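Local coordinates for type 3A cellulose-binding domain protein (Clostridium thermocellum, PDB 4B9P) that probably senses extracellular polysaccharide through this cellulose-binding family 3 module, so that the membrane-bound anti-sigma factor to which it belongs releases SigI2, at residues Gly97-Asn100 with Pro101-Val105. Sequence-based numbering, arbitrary orientation.
Sequences GVLN and PGEYV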
loop_
_atom_site.group_PDB
_atom_site.type_symbol
_atom_site.label_atom_id
_atom_site.label_comp_id
_atom_site.label_asym_id
_atom_site.label_seq_id
_atom_site.Cartn_x
_atom_site.Cartn_y
_atom_site.Cartn_z
ATOM N N GLY A 97 3.929 4.123 -17.798
ATOM C CA GLY A 97 5.246 3.973 -18.389
ATOM C C GLY A 97 6.019 2.812 -17.780
ATOM O O GLY A 97 5.476 1.875 -17.198
ATOM N N VAL A 98 7.333 2.910 -17.918
ATOM C CA VAL A 98 8.232 1.822 -17.600
ATOM C C VAL A 98 9.149 2.252 -16.476
ATOM O O VAL A 98 9.619 3.392 -16.453
ATOM C CB VAL A 98 9.035 1.412 -18.856
ATOM C CG1 VAL A 98 10.188 0.514 -18.504
ATOM C CG2 VAL A 98 8.088 0.728 -19.839
ATOM N N LEU A 99 9.385 1.345 -15.538
ATOM C CA LEU A 99 10.321 1.588 -14.461
ATOM C C LEU A 99 11.621 0.920 -14.869
ATOM O O LEU A 99 11.741 -0.309 -14.860
ATOM C CB LEU A 99 9.767 0.988 -13.173
ATOM C CG LEU A 99 10.557 1.417 -11.945
ATOM C CD1 LEU A 99 10.416 2.943 -11.677
ATOM C CD2 LEU A 99 10.114 0.608 -10.740
ATOM N N ASN A 100 12.600 1.728 -15.258
ATOM C CA ASN A 100 13.883 1.173 -15.647
ATOM C C ASN A 100 14.742 0.797 -14.477
ATOM O O ASN A 100 14.545 1.302 -13.377
ATOM C CB ASN A 100 14.619 2.150 -16.558
ATOM C CG ASN A 100 14.020 2.176 -17.952
ATOM O OD1 ASN A 100 13.778 1.126 -18.552
ATOM N ND2 ASN A 100 13.709 3.359 -18.438
ATOM N N PRO A 101 15.745 -0.072 -14.710
ATOM C CA PRO A 101 16.676 -0.416 -13.626
ATOM C C PRO A 101 17.301 0.841 -12.995
ATOM O O PRO A 101 17.767 1.735 -13.693
ATOM C CB PRO A 101 17.717 -1.296 -14.344
ATOM C CG PRO A 101 16.909 -1.959 -15.415
ATOM C CD PRO A 101 15.975 -0.895 -15.908
ATOM N N GLY A 102 17.286 0.896 -11.666
ATOM C CA GLY A 102 17.836 2.018 -10.935
ATOM C C GLY A 102 16.792 3.092 -10.617
ATOM O O GLY A 102 17.070 4.026 -9.861
ATOM N N GLU A 103 15.597 2.992 -11.190
ATOM C CA GLU A 103 14.569 3.987 -10.934
ATOM C C GLU A 103 13.637 3.502 -9.852
ATOM O O GLU A 103 13.593 2.318 -9.536
ATOM C CB GLU A 103 13.785 4.303 -12.213
ATOM C CG GLU A 103 14.664 4.912 -13.287
ATOM C CD GLU A 103 13.873 5.408 -14.478
ATOM O OE1 GLU A 103 12.809 4.785 -14.806
ATOM O OE2 GLU A 103 14.336 6.407 -15.084
ATOM N N TYR A 104 12.870 4.437 -9.303
ATOM C CA TYR A 104 11.915 4.091 -8.267
ATOM C C TYR A 104 10.640 4.880 -8.385
ATOM O O TYR A 104 10.617 5.972 -8.984
ATOM C CB TYR A 104 12.537 4.274 -6.864
ATOM C CG TYR A 104 12.667 5.714 -6.481
ATOM C CD1 TYR A 104 11.641 6.384 -5.824
ATOM C CD2 TYR A 104 13.819 6.416 -6.778
ATOM C CE1 TYR A 104 11.749 7.709 -5.488
ATOM C CE2 TYR A 104 13.951 7.739 -6.431
ATOM C CZ TYR A 104 12.915 8.382 -5.787
ATOM O OH TYR A 104 13.066 9.701 -5.445
ATOM N N VAL A 105 9.585 4.338 -7.791
ATOM C CA VAL A 105 8.356 5.095 -7.588
ATOM C C VAL A 105 8.098 5.193 -6.096
ATOM O O VAL A 105 8.223 4.199 -5.364
ATOM C CB VAL A 105 7.117 4.455 -8.283
ATOM C CG1 VAL A 105 5.844 5.297 -7.984
ATOM C CG2 VAL A 105 7.366 4.360 -9.765
#
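The backbone N of Glu103 donates to Asn100 O at 3.0 Å, the bond that closes a type II beta turn through Pro101 and Gly102; Gly102 takes the third place with a positive phi (93°), a backbone conformation that suits glycine, as usual at this position of a type II turn. A second bond runs the other way: Glu103 OE1 accepts from the backbone N of Asn100 at 3.1 Å, the N-H approaching from above the carboxylate plane, 40° out of it. Glu103 can reach back because CG, turned opposite the carbonyl carbon (chi1 -63°), and the stretched-out remainder of the chain carry the carboxylate back along Asn100. Beside these polar links, Leu99 sends CD1 to within 3.7 Å of Glu103 CB, the two side chains running past each other in opposite directions, and on to Val105 CG2 at 3.9 Å. Both Leu99 and Val105 are buried. Away from the calcium and zinc sites of this family 3 carbohydrate-binding module, the turn thus joins the short strand 98-99, paired with strand 37-38, to strand 104-111 of one of the two five-stranded antiparallel sheets, beside strand 25-31, whose Asn31 bonds to Leu99 O through its side-chain ND2.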